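Local coordinates for protein CDP-6-deoxy-L-threo-D-glycero-4-hexulose-3-dehydrase (PDB 3BCX) that probably removes the C3 hydroxyl of a CDP-linked 4-keto-6-deoxyhexose, using a pyridoxal-phosphate-type cofactor and iron on an aspartate aminotransferase fold, at residues P35-V40 and T408-I413; L81-G86 and G228-Q233; S88-A93 and I211-F216; A219-M224 and S343-P348; F317-D322 and D420-V425. One frame throughout, in Å; residues are numbered along the deposited sequence.

Contact 1 (P35-V40 and T408-I413)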
# COMPACT_ATOMS: atom_id res chain seq x y z
N PRO A 35 -11.23 -25.95 1.83
CA PRO A 35 -10.58 -24.90 1.03
C PRO A 35 -9.10 -25.17 0.86
O PRO A 35 -8.50 -25.94 1.62
CB PRO A 35 -10.89 -23.63 1.82
CG PRO A 35 -10.94 -24.11 3.22
CD PRO A 35 -11.71 -25.40 3.11
N PRO A 36 -8.48 -24.55 -0.15
CA PRO A 36 -7.05 -24.73 -0.42
C PRO A 36 -6.15 -23.96 0.55
O PRO A 36 -4.96 -24.27 0.69
CB PRO A 36 -6.92 -24.24 -1.86
CG PRO A 36 -7.89 -23.09 -1.88
CD PRO A 36 -9.09 -23.65 -1.15
N SER A 37 -6.72 -22.97 1.22
CA SER A 37 -5.98 -22.16 2.18
C SER A 37 -6.97 -21.38 3.02
O SER A 37 -8.15 -21.33 2.70
CB SER A 37 -5.04 -21.19 1.45
OG SER A 37 -5.78 -20.22 0.73
N GLY A 38 -6.48 -20.76 4.09
CA GLY A 38 -7.36 -20.00 4.95
C GLY A 38 -6.68 -19.49 6.21
O GLY A 38 -5.55 -19.86 6.55
N LYS A 39 -7.40 -18.63 6.93
CA LYS A 39 -6.88 -18.06 8.15
C LYS A 39 -7.41 -18.81 9.36
O LYS A 39 -8.50 -19.37 9.33
CB LYS A 39 -7.28 -16.59 8.26
CG LYS A 39 -8.76 -16.36 8.54
CD LYS A 39 -9.10 -14.87 8.54
CE LYS A 39 -10.50 -14.60 9.08
NZ LYS A 39 -11.61 -15.06 8.19
N VAL A 40 -6.62 -18.83 10.43
CA VAL A 40 -7.01 -19.46 11.68
C VAL A 40 -6.73 -18.42 12.77
O VAL A 40 -5.60 -18.27 13.24
CB VAL A 40 -6.19 -20.74 11.96
CG1 VAL A 40 -6.51 -21.26 13.35
CG2 VAL A 40 -6.51 -21.81 10.91
N THR A 408 -0.62 -28.73 -13.64
CA THR A 408 -0.48 -28.61 -12.19
C THR A 408 -1.57 -27.84 -11.48
O THR A 408 -2.24 -26.99 -12.07
CB THR A 408 0.87 -27.96 -11.85
OG1 THR A 408 1.92 -28.63 -12.55
CG2 THR A 408 1.15 -28.05 -10.36
N PHE A 409 -1.74 -28.14 -10.20
CA PHE A 409 -2.70 -27.47 -9.34
C PHE A 409 -2.33 -27.84 -7.91
O PHE A 409 -1.52 -28.74 -7.70
CB PHE A 409 -4.14 -27.91 -9.68
CG PHE A 409 -4.45 -29.33 -9.30
CD1 PHE A 409 -5.06 -29.62 -8.08
CD2 PHE A 409 -4.16 -30.38 -10.17
CE1 PHE A 409 -5.36 -30.94 -7.72
CE2 PHE A 409 -4.46 -31.69 -9.82
CZ PHE A 409 -5.07 -31.97 -8.60
N TRP A 410 -2.87 -27.13 -6.93
CA TRP A 410 -2.57 -27.47 -5.55
C TRP A 410 -3.82 -27.44 -4.69
O TRP A 410 -4.83 -26.84 -5.05
CB TRP A 410 -1.47 -26.56 -4.97
CG TRP A 410 -1.73 -25.07 -4.99
CD1 TRP A 410 -1.49 -24.20 -6.04
CD2 TRP A 410 -2.23 -24.26 -3.92
NE1 TRP A 410 -1.81 -22.92 -5.67
CE2 TRP A 410 -2.26 -22.92 -4.38
CE3 TRP A 410 -2.65 -24.54 -2.61
CZ2 TRP A 410 -2.71 -21.87 -3.57
CZ3 TRP A 410 -3.09 -23.49 -1.81
CH2 TRP A 410 -3.11 -22.17 -2.30
N ILE A 411 -3.75 -28.13 -3.55
CA ILE A 411 -4.86 -28.21 -2.62
C ILE A 411 -4.38 -27.87 -1.21
O ILE A 411 -3.18 -27.75 -0.97
CB ILE A 411 -5.50 -29.61 -2.67
CG1 ILE A 411 -4.44 -30.68 -2.38
CG2 ILE A 411 -6.10 -29.86 -4.04
CD1 ILE A 411 -4.96 -32.10 -2.50
N GLY A 412 -5.32 -27.73 -0.28
CA GLY A 412 -4.96 -27.36 1.08
C GLY A 412 -4.35 -28.36 2.05
O GLY A 412 -4.62 -29.55 2.00
N ILE A 413 -3.52 -27.83 2.94
CA ILE A 413 -2.86 -28.59 4.00
C ILE A 413 -2.60 -27.63 5.15
O ILE A 413 -1.80 -27.91 6.04
CB ILE A 413 -1.51 -29.21 3.55
CG1 ILE A 413 -0.72 -28.21 2.69
CG2 ILE A 413 -1.76 -30.52 2.81
CD1 ILE A 413 -0.14 -27.04 3.48
O HOH W 1 -2.71 -25.09 2.18
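Pro36 and Trp410 make the main packing contact. Pro36 CB lies 3.9 Å from Trp410 CZ3. The ring meets the loop at its six-membered end. Trp410 CG sits between the backbone N and the carbonyl carbon (chi1 57°), which carries the six-membered end of the indole to Pro36. Ser37 CB also lies at the ring edge, near its plane, 4.3 Å from Trp410 CH2. Trp410 also touches Tyr280 of the second subunit.

The Pro36 carbonyl forms the polar side of the contact. Pro36 O points at the same ring edge, 3.2 Å from Trp410 CZ3. It is also 3.1 Å from Gly412 CA. Gly412 has no side chain, and this lets the backbone of residues 35-37 come close: the CA atoms of Pro36 and Gly412 are 3.7 Å apart.

The link by hydrogen bonds runs through one water. The water donates to Pro36 O at 2.8 Å and accepts from Ile413 N at 3.0 Å. This gives the Pro36 carbonyl and the Ile413 amide a shared partner.

The loop 35-40 lies between helices 3-21 and 43-55 along the chain. Strand 408-411 is an outer strand of a three-stranded antiparallel sheet and pairs with strand 347-351 through Phe409 and Ile411. Ile411 and Ile413 pack on Leu320 of helix 293-323.

Contact 2 (L81-G86 and G228-Q233); sequences LTTTSG and GAVFTQ
The flat groups that meet between Leu81-Thr83 and Gly228-Val230 are backbone peptides, joined by four backbone hydrogen bonds of the antiparallel ladder. Val230 N bonds to Leu81 O, and the Leu81 N to Val230 O bond of 2.8 Å is nearly straight at hydrogen (171°). At the Thr83-Gly228 end of the ladder, Thr83 N reaches Gly228 O at 2.8 Å. Gly228 N reaches Thr83 O at 3.0 Å from above the carbonyl plane, in a more bent bond (138° at hydrogen).

Thr82 and Ala229 share one face of the ladder. They form a non-hydrogen-bonded pair, and Ala229 CA makes a CA-H...O contact with Leu81 O at 3.2 Å. Leu81, Thr83 and Val230 lie on the other face. Thr83 CG2 rests 3.7 Å from Gly228 O, while its OG1, anti to the backbone N (chi1 -176°), bonds to Leu289 O. Thr82 OG1 bonds to Asn64.

Ser85 is the N-cap of helix 86-96. Its OG caps Ser88 N and also bonds to Asn288 O of the second subunit. The pair of strands 79-83 and 228-232 is the antiparallel edge of the large-domain sheet of the aspartate aminotransferase fold. In relatives the turn after this edge strand, where the next helix begins, holds the cofactor phosphate.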
# COMPACT_ATOMS: atom_id res chain seq x y z
N LEU A 81 10.63 -4.41 8.43
CA LEU A 81 9.78 -3.27 8.14
C LEU A 81 8.43 -3.75 7.62
O LEU A 81 8.39 -4.50 6.65
CB LEU A 81 10.47 -2.37 7.10
CG LEU A 81 11.85 -1.83 7.47
CD1 LEU A 81 12.29 -0.77 6.47
CD2 LEU A 81 11.77 -1.22 8.86
N THR A 82 7.34 -3.33 8.26
CA THR A 82 6.03 -3.74 7.79
C THR A 82 5.59 -2.84 6.63
O THR A 82 5.97 -1.67 6.56
CB THR A 82 4.94 -3.66 8.89
OG1 THR A 82 4.92 -2.35 9.47
CG2 THR A 82 5.20 -4.71 9.97
N THR A 83 4.80 -3.40 5.73
CA THR A 83 4.29 -2.66 4.58
C THR A 83 2.87 -3.19 4.29
O THR A 83 2.41 -4.10 4.97
CB THR A 83 5.24 -2.82 3.35
OG1 THR A 83 4.75 -2.02 2.27
CG2 THR A 83 5.35 -4.28 2.92
N THR A 84 2.18 -2.63 3.29
CA THR A 84 0.79 -3.00 3.00
C THR A 84 0.46 -4.40 2.49
O THR A 84 -0.69 -4.84 2.59
CB THR A 84 0.14 -2.01 2.02
OG1 THR A 84 0.59 -2.29 0.69
CG2 THR A 84 0.48 -0.57 2.40
N SER A 85 1.44 -5.10 1.93
CA SER A 85 1.16 -6.43 1.41
C SER A 85 2.43 -7.12 0.98
O SER A 85 3.50 -6.51 0.99
CB SER A 85 0.22 -6.32 0.20
OG SER A 85 0.87 -5.62 -0.87
N GLY A 86 2.31 -8.38 0.59
CA GLY A 86 3.47 -9.12 0.12
C GLY A 86 4.00 -8.44 -1.13
O GLY A 86 5.22 -8.33 -1.31
N GLY A 228 2.28 -7.05 4.92
CA GLY A 228 3.46 -7.80 4.53
C GLY A 228 4.65 -7.17 5.21
O GLY A 228 4.50 -6.18 5.93
N ALA A 229 5.82 -7.73 4.97
CA ALA A 229 7.02 -7.19 5.58
C ALA A 229 8.25 -7.39 4.70
O ALA A 229 8.31 -8.32 3.90
CB ALA A 229 7.24 -7.84 6.95
N VAL A 230 9.21 -6.48 4.86
CA VAL A 230 10.48 -6.53 4.14
C VAL A 230 11.50 -6.67 5.26
O VAL A 230 11.42 -5.99 6.27
CB VAL A 230 10.77 -5.22 3.38
CG1 VAL A 230 12.10 -5.33 2.64
CG2 VAL A 230 9.66 -4.93 2.40
N PHE A 231 12.46 -7.58 5.10
CA PHE A 231 13.46 -7.76 6.14
C PHE A 231 14.86 -7.92 5.57
O PHE A 231 15.04 -8.36 4.43
CB PHE A 231 13.08 -8.92 7.06
CG PHE A 231 12.70 -10.18 6.34
CD1 PHE A 231 13.67 -11.12 6.00
CD2 PHE A 231 11.37 -10.44 6.01
CE1 PHE A 231 13.32 -12.30 5.34
CE2 PHE A 231 11.01 -11.62 5.36
CZ PHE A 231 11.99 -12.55 5.02
N THR A 232 15.85 -7.53 6.36
CA THR A 232 17.23 -7.58 5.91
C THR A 232 18.19 -7.56 7.09
O THR A 232 17.78 -7.35 8.23
CB THR A 232 17.52 -6.35 5.01
OG1 THR A 232 18.82 -6.45 4.43
CG2 THR A 232 17.43 -5.06 5.84
N GLN A 233 19.47 -7.79 6.81
CA GLN A 233 20.48 -7.78 7.86
C GLN A 233 21.37 -6.54 7.73
O GLN A 233 22.21 -6.28 8.59
CB GLN A 233 21.30 -9.07 7.78
CG GLN A 233 20.41 -10.31 7.87
CD GLN A 233 21.19 -11.61 7.86
OE1 GLN A 233 22.03 -11.85 8.74
NE2 GLN A 233 20.91 -12.47 6.89

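Contact 3 (S88-A93 and I211-F216)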
# COMPACT_ATOMS: atom_id res chain seq x y z
N SER A 88 3.67 -5.27 -1.99
CA SER A 88 4.32 -4.02 -1.65
C SER A 88 5.71 -4.33 -1.11
O SER A 88 6.66 -3.56 -1.33
CB SER A 88 3.49 -3.26 -0.62
OG SER A 88 2.30 -2.81 -1.23
N ALA A 89 5.84 -5.46 -0.40
CA ALA A 89 7.13 -5.85 0.13
C ALA A 89 8.11 -6.10 -1.03
O ALA A 89 9.23 -5.57 -1.03
CB ALA A 89 6.99 -7.11 0.99
N ASN A 90 7.69 -6.89 -2.01
CA ASN A 90 8.53 -7.17 -3.17
C ASN A 90 8.87 -5.87 -3.92
O ASN A 90 10.00 -5.68 -4.36
CB ASN A 90 7.81 -8.14 -4.13
CG ASN A 90 7.80 -9.57 -3.62
OD1 ASN A 90 7.00 -10.40 -4.05
ND2 ASN A 90 8.71 -9.88 -2.70
N LEU A 91 7.90 -4.97 -4.06
CA LEU A 91 8.13 -3.70 -4.75
C LEU A 91 9.20 -2.88 -4.02
O LEU A 91 10.10 -2.32 -4.66
CB LEU A 91 6.84 -2.89 -4.85
CG LEU A 91 6.94 -1.48 -5.45
CD1 LEU A 91 7.41 -1.53 -6.90
CD2 LEU A 91 5.57 -0.80 -5.37
N LEU A 92 9.11 -2.82 -2.70
CA LEU A 92 10.07 -2.06 -1.90
C LEU A 92 11.46 -2.70 -1.89
O LEU A 92 12.48 -2.00 -1.86
CB LEU A 92 9.57 -1.91 -0.45
CG LEU A 92 8.38 -0.96 -0.25
CD1 LEU A 92 7.83 -1.09 1.18
CD2 LEU A 92 8.82 0.47 -0.55
N ALA A 93 11.51 -4.03 -1.95
CA ALA A 93 12.77 -4.77 -1.96
C ALA A 93 13.62 -4.47 -3.19
O ALA A 93 14.78 -4.07 -3.09
CB ALA A 93 12.50 -6.26 -1.87
N ILE A 211 17.86 -9.21 0.81
CA ILE A 211 16.56 -8.76 1.28
C ILE A 211 15.55 -9.91 1.18
O ILE A 211 15.61 -10.71 0.25
CB ILE A 211 16.01 -7.56 0.45
CG1 ILE A 211 17.02 -6.42 0.45
CG2 ILE A 211 14.69 -7.07 1.04
CD1 ILE A 211 16.66 -5.32 -0.54
N GLY A 212 14.65 -9.98 2.16
CA GLY A 212 13.62 -11.00 2.17
C GLY A 212 12.25 -10.36 2.34
O GLY A 212 12.11 -9.33 3.01
N THR A 213 11.22 -10.97 1.74
CA THR A 213 9.86 -10.44 1.81
C THR A 213 8.87 -11.51 2.24
O THR A 213 9.09 -12.70 2.03
CB THR A 213 9.40 -9.94 0.42
OG1 THR A 213 9.37 -11.05 -0.49
CG2 THR A 213 10.34 -8.86 -0.12
N VAL A 214 7.75 -11.09 2.83
CA VAL A 214 6.72 -12.03 3.26
C VAL A 214 5.33 -11.36 3.18
O VAL A 214 5.22 -10.14 3.23
CB VAL A 214 7.01 -12.57 4.70
CG1 VAL A 214 6.94 -11.43 5.73
CG2 VAL A 214 6.04 -13.69 5.05
N SER A 215 4.28 -12.17 3.04
CA SER A 215 2.90 -11.67 2.94
C SER A 215 1.99 -12.09 4.10
O SER A 215 2.14 -13.19 4.64
CB SER A 215 2.26 -12.14 1.63
OG SER A 215 0.85 -11.96 1.64
N PHE A 216 1.05 -11.23 4.46
CA PHE A 216 0.13 -11.51 5.55
C PHE A 216 -1.32 -11.47 5.09
O PHE A 216 -2.22 -11.10 5.85
CB PHE A 216 0.35 -10.53 6.70
CG PHE A 216 1.76 -10.52 7.21
CD1 PHE A 216 2.41 -9.31 7.44
CD2 PHE A 216 2.45 -11.71 7.42
CE1 PHE A 216 3.74 -9.29 7.88
CE2 PHE A 216 3.78 -11.70 7.86
CZ PHE A 216 4.43 -10.49 8.09
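Ala89 O accepts the helix bond of Ala93 N at 2.9 Å and at the same time meets Thr213 CG2 at 3.6 Å. The contact is helix-on-sheet packing in the alpha/beta/alpha large domain of the aspartate aminotransferase fold. Helix 86-96 lies against strand 211-215 and runs nearly antiparallel to it, with 164° between the N-to-C directions.

Small side chains allow a close approach. The axes of the two segments come within 7.6 Å. Ala89 and Ala93 are one helical turn apart, and both point at the strand. Ala89 CB sits 3.8 Å from Thr213 CB. Thr213 CG2, beside its own backbone N (chi1 63° for OG1), lodges between Ala89 and Ala93. It is 3.8 Å from Ala93 CB.

Asn90 comes to Thr213 from the flank, and the two side chains cross at about a right angle. The orientation of its amide is doubtful. Asn90 also packs on Thr123 and Pro126 of helix 121-129.

The strand is held on both sides. Its backbone bonds to Glu190 and Cys192, in and just after strand 187-191, on one side and to Ala229 and Phe231 of strand 228-232 on the other. Val230 joins the same layer under Ala89.

Ile211 completes the row. Its CG2 touches Ala93 CB at 3.7 Å, and its CD1 reaches Ala93 O at 3.4 Å.

Contact 4 (A219-M224 and S343-P348); sequences AHHITM and SWFGFP
Phe345 reaches across to His220 and Ala219. From its CB, CG lies anti to the backbone N (chi1 178°), which sends the ring toward the 219-224 loop. On the near edge, CD2 is 4.3 Å from His221 NE2. CE2 then meets the face of the His220 imidazole, 3.5 Å from CD2 of His220. This is a T-shaped (edge-to-face) pair: the ring centroids are 4.9 Å apart and the planes are at 74°. At the tip, CZ touches Ala219 CB at 3.8 Å.

A water lies over the centre of one face of the Phe345 ring. It donates to Ala219 O at 3.0 Å and to Phe345 O at 2.7 Å, so the two backbones are bridged beside the aromatic pair.

His221 packs on the residues before Phe345. Its CE1 edge faces Ser343 O, 2.9 Å away and near the ring plane. Its NE2 is hydrogen-bonded to Asp194 O, which limits the ring's rotation.

His220 probably occupies the place where most aminotransferases of this family carry the lysine that binds the cofactor. If so, the contact lies at a loop of the active site.

The 219-224 loop connects strands 211-215 and 228-232. Segment 343-348 leads into strand 347-351, which pairs with strand 408-411. Arg313 of helix 293-323 bonds to the carbonyls of Trp344 and Phe345.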
# COMPACT_ATOMS: atom_id res chain seq x y z
N ALA A 219 -4.62 -16.00 3.10
CA ALA A 219 -4.16 -17.30 2.61
C ALA A 219 -3.00 -17.82 3.45
O ALA A 219 -2.87 -19.03 3.66
CB ALA A 219 -3.76 -17.20 1.15
N HIS A 220 -2.16 -16.91 3.93
CA HIS A 220 -0.76 -17.22 4.20
C HIS A 220 -0.57 -17.72 5.63
O HIS A 220 -1.52 -17.78 6.40
CB HIS A 220 0.12 -15.99 3.95
CG HIS A 220 0.21 -15.59 2.52
ND1 HIS A 220 -0.88 -15.14 1.80
CD2 HIS A 220 1.26 -15.57 1.66
CE1 HIS A 220 -0.50 -14.86 0.56
NE2 HIS A 220 0.79 -15.11 0.45
N HIS A 221 0.66 -18.08 5.96
CA HIS A 221 0.97 -18.63 7.28
C HIS A 221 0.35 -17.82 8.42
O HIS A 221 -0.19 -18.39 9.36
CB HIS A 221 2.48 -18.77 7.41
CG HIS A 221 3.08 -19.72 6.43
ND1 HIS A 221 3.41 -21.02 6.75
CD2 HIS A 221 3.36 -19.58 5.11
CE1 HIS A 221 3.86 -21.64 5.67
NE2 HIS A 221 3.83 -20.78 4.66
N ILE A 222 0.45 -16.49 8.34
CA ILE A 222 -0.19 -15.63 9.34
C ILE A 222 -0.82 -14.45 8.58
O ILE A 222 -0.39 -14.12 7.48
CB ILE A 222 0.78 -15.08 10.43
CG1 ILE A 222 1.91 -14.27 9.80
CG2 ILE A 222 1.30 -16.23 11.28
CD1 ILE A 222 2.80 -13.59 10.82
N THR A 223 -1.82 -13.83 9.17
CA THR A 223 -2.50 -12.73 8.51
C THR A 223 -2.73 -11.47 9.35
O THR A 223 -2.69 -11.51 10.58
CB THR A 223 -3.87 -13.20 7.99
OG1 THR A 223 -4.47 -12.17 7.18
CG2 THR A 223 -4.80 -13.51 9.17
N MET A 224 -2.97 -10.37 8.64
CA MET A 224 -3.27 -9.06 9.22
C MET A 224 -4.43 -8.56 8.38
O MET A 224 -4.84 -7.40 8.50
CB MET A 224 -2.12 -8.07 9.01
CG MET A 224 -0.84 -8.28 9.79
SD MET A 224 0.23 -6.88 9.39
CE MET A 224 1.76 -7.31 10.23
N SER A 343 8.18 -25.12 5.01
CA SER A 343 6.89 -24.86 5.64
C SER A 343 5.79 -24.73 4.59
O SER A 343 5.39 -23.63 4.22
CB SER A 343 6.94 -23.60 6.50
OG SER A 343 5.78 -23.48 7.30
N TRP A 344 5.29 -25.87 4.11
CA TRP A 344 4.34 -25.89 3.01
C TRP A 344 3.19 -24.90 3.12
O TRP A 344 2.56 -24.76 4.17
CB TRP A 344 3.78 -27.31 2.81
CG TRP A 344 4.83 -28.32 2.45
CD1 TRP A 344 5.47 -29.17 3.31
CD2 TRP A 344 5.41 -28.54 1.16
NE1 TRP A 344 6.41 -29.91 2.63
CE2 TRP A 344 6.40 -29.54 1.31
CE3 TRP A 344 5.20 -27.98 -0.11
CZ2 TRP A 344 7.17 -30.00 0.23
CZ3 TRP A 344 5.97 -28.44 -1.19
CH2 TRP A 344 6.94 -29.44 -1.01
N PHE A 345 2.93 -24.23 2.00
CA PHE A 345 1.86 -23.25 1.87
C PHE A 345 0.64 -23.98 1.33
O PHE A 345 -0.51 -23.69 1.70
CB PHE A 345 2.32 -22.15 0.91
CG PHE A 345 1.29 -21.09 0.65
CD1 PHE A 345 0.29 -21.28 -0.29
CD2 PHE A 345 1.34 -19.87 1.33
CE1 PHE A 345 -0.65 -20.28 -0.55
CE2 PHE A 345 0.41 -18.87 1.08
CZ PHE A 345 -0.59 -19.07 0.14
N GLY A 346 0.90 -24.95 0.45
CA GLY A 346 -0.14 -25.74 -0.17
C GLY A 346 0.42 -27.06 -0.65
O GLY A 346 1.62 -27.32 -0.50
N PHE A 347 -0.43 -27.89 -1.24
CA PHE A 347 0.00 -29.21 -1.72
C PHE A 347 -0.08 -29.26 -3.25
O PHE A 347 -1.15 -29.48 -3.81
CB PHE A 347 -0.90 -30.28 -1.12
CG PHE A 347 -0.32 -31.66 -1.17
CD1 PHE A 347 0.58 -32.09 -0.19
CD2 PHE A 347 -0.70 -32.56 -2.17
CE1 PHE A 347 1.08 -33.39 -0.19
CE2 PHE A 347 -0.21 -33.87 -2.19
CZ PHE A 347 0.69 -34.28 -1.19
N PRO A 348 1.06 -29.07 -3.94
CA PRO A 348 1.11 -29.09 -5.41
C PRO A 348 1.11 -30.49 -6.04
O PRO A 348 1.91 -31.35 -5.68
CB PRO A 348 2.40 -28.32 -5.71
CG PRO A 348 3.29 -28.75 -4.57
CD PRO A 348 2.36 -28.69 -3.37
O HOH W 2 -1.77 -21.81 3.08

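Contact 5 (F317-D322 and D420-V425)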
# COMPACT_ATOMS: atom_id res chain seq x y z
N PHE A 317 0.82 -32.19 5.39
CA PHE A 317 1.50 -32.50 4.14
C PHE A 317 1.89 -33.97 4.05
O PHE A 317 1.57 -34.65 3.07
CB PHE A 317 2.76 -31.64 3.99
CG PHE A 317 3.61 -32.00 2.80
CD1 PHE A 317 3.35 -31.44 1.56
CD2 PHE A 317 4.63 -32.93 2.92
CE1 PHE A 317 4.11 -31.80 0.44
CE2 PHE A 317 5.40 -33.29 1.81
CZ PHE A 317 5.14 -32.73 0.57
N LYS A 318 2.58 -34.47 5.06
CA LYS A 318 3.02 -35.86 5.08
C LYS A 318 1.85 -36.84 5.05
O LYS A 318 1.84 -37.80 4.27
CB LYS A 318 3.88 -36.11 6.32
CG LYS A 318 4.31 -37.56 6.47
CD LYS A 318 5.26 -37.75 7.62
CE LYS A 318 5.55 -39.22 7.83
NZ LYS A 318 6.87 -39.42 8.49
N TYR A 319 0.86 -36.60 5.90
CA TYR A 319 -0.33 -37.43 5.99
C TYR A 319 -1.03 -37.54 4.64
O TYR A 319 -1.39 -38.63 4.20
CB TYR A 319 -1.30 -36.83 7.01
CG TYR A 319 -2.52 -37.68 7.29
CD1 TYR A 319 -2.44 -38.77 8.16
CD2 TYR A 319 -3.74 -37.39 6.71
CE1 TYR A 319 -3.57 -39.54 8.44
CE2 TYR A 319 -4.87 -38.15 6.98
CZ TYR A 319 -4.78 -39.23 7.85
OH TYR A 319 -5.89 -39.97 8.15
N LEU A 320 -1.22 -36.39 3.99
CA LEU A 320 -1.88 -36.34 2.70
C LEU A 320 -1.06 -37.03 1.62
O LEU A 320 -1.60 -37.78 0.80
CB LEU A 320 -2.15 -34.89 2.30
CG LEU A 320 -2.91 -34.70 0.98
CD1 LEU A 320 -4.28 -35.36 1.06
CD2 LEU A 320 -3.06 -33.21 0.69
N LYS A 321 0.25 -36.80 1.61
CA LYS A 321 1.12 -37.41 0.62
C LYS A 321 1.19 -38.93 0.76
O LYS A 321 1.22 -39.65 -0.23
CB LYS A 321 2.54 -36.85 0.69
CG LYS A 321 3.44 -37.45 -0.37
CD LYS A 321 4.86 -36.92 -0.32
CE LYS A 321 5.67 -37.49 -1.46
NZ LYS A 321 7.10 -37.06 -1.41
N ASP A 322 1.24 -39.41 2.00
CA ASP A 322 1.30 -40.85 2.22
C ASP A 322 0.01 -41.50 1.74
O ASP A 322 0.04 -42.49 1.00
CB ASP A 322 1.52 -41.17 3.71
CG ASP A 322 2.89 -40.74 4.21
OD1 ASP A 322 3.79 -40.53 3.36
OD2 ASP A 322 3.08 -40.64 5.44
N ASP A 420 -9.64 -35.61 9.30
CA ASP A 420 -10.93 -35.98 8.72
C ASP A 420 -11.12 -35.25 7.39
O ASP A 420 -11.69 -35.80 6.44
CB ASP A 420 -12.07 -35.60 9.67
CG ASP A 420 -12.24 -36.59 10.80
OD1 ASP A 420 -11.26 -36.82 11.55
OD2 ASP A 420 -13.35 -37.14 10.95
N HIS A 421 -10.64 -34.01 7.33
CA HIS A 421 -10.71 -33.19 6.13
C HIS A 421 -9.91 -33.85 5.02
O HIS A 421 -10.37 -33.97 3.89
CB HIS A 421 -10.11 -31.81 6.40
CG HIS A 421 -10.99 -30.90 7.20
ND1 HIS A 421 -12.06 -30.22 6.64
CD2 HIS A 421 -10.94 -30.52 8.50
CE1 HIS A 421 -12.62 -29.47 7.57
NE2 HIS A 421 -11.97 -29.63 8.70
N LEU A 422 -8.69 -34.27 5.36
CA LEU A 422 -7.79 -34.90 4.42
C LEU A 422 -8.26 -36.28 3.98
O LEU A 422 -8.14 -36.64 2.81
CB LEU A 422 -6.39 -34.98 5.02
CG LEU A 422 -5.80 -33.64 5.47
CD1 LEU A 422 -4.41 -33.87 6.06
CD2 LEU A 422 -5.73 -32.68 4.28
N ASP A 423 -8.80 -37.06 4.93
CA ASP A 423 -9.30 -38.39 4.61
C ASP A 423 -10.37 -38.28 3.52
O ASP A 423 -10.40 -39.08 2.59
CB ASP A 423 -9.89 -39.05 5.86
CG ASP A 423 -8.82 -39.65 6.75
OD1 ASP A 423 -9.10 -39.89 7.94
OD2 ASP A 423 -7.70 -39.90 6.25
N TYR A 424 -11.23 -37.27 3.64
CA TYR A 424 -12.29 -37.05 2.67
C TYR A 424 -11.69 -36.75 1.29
O TYR A 424 -12.14 -37.29 0.27
CB TYR A 424 -13.15 -35.87 3.10
CG TYR A 424 -14.21 -35.49 2.09
CD1 TYR A 424 -15.38 -36.24 1.98
CD2 TYR A 424 -14.06 -34.38 1.26
CE1 TYR A 424 -16.38 -35.89 1.07
CE2 TYR A 424 -15.05 -34.03 0.34
CZ TYR A 424 -16.20 -34.79 0.26
OH TYR A 424 -17.21 -34.45 -0.62
N VAL A 425 -10.68 -35.89 1.27
CA VAL A 425 -10.02 -35.52 0.03
C VAL A 425 -9.40 -36.74 -0.64
O VAL A 425 -9.57 -36.96 -1.85
CB VAL A 425 -8.93 -34.45 0.29
CG1 VAL A 425 -8.07 -34.25 -0.95
CG2 VAL A 425 -9.59 -33.14 0.69
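Leu422, Tyr319 and Leu320 carry this contact. It is a helix pair in the C-terminal part of the aminotransferase fold. Helices 293-323 and 419-432 run side by side in nearly the same direction, with segment axes 10.0 Å apart at closest approach and 24° between them.

Leu422 points at the other helix and fits between Tyr319 and Leu320. Its CD1 touches Tyr319 CD2 at 3.6 Å. Its CD2 lies 4.4 Å from Leu320 CD1. Leu320 CD1 is equally far from Val425 CG1, one turn on. Leu320 and Val425 both also pack on Ile411, so the inner side of the pair rests on strand 408-411.

Tyr319 closes the outer side. With CG anti to the backbone N, its ring reaches toward the second helix, and it stacks with His419. The ring and the Asp423 carboxylate are turned 48° from each other. Tyr319 OH donates to Asp423 OD2 at 2.6 Å, on its syn side and 23° out of the carboxylate plane.

The contacts form two groups. Contacts 2 and 3 have centres about 5 Å apart and share the large-domain sheet, where strands 228-232 and 211-215 are neighbours. Contacts 1, 4 and 5 gather at the antiparallel sheet of strands 331-332, 347-351 and 408-411. The centres of contacts 1 and 4 are about 8 Å apart, those of contacts 2 and 5 about 33 Å. Along the chain, contacts 2, 3 and 4 are nested inside the loop closed by contact 1, contact 3 also inside contact 2, and contact 5 crosses contact 1. Contact 4 connects the groups: Phe216 of contact 3 bonds to Thr223 and Met224. Contacts 1 to 4 touch the second subunit, consistent with a dimeric aminotransferase fold.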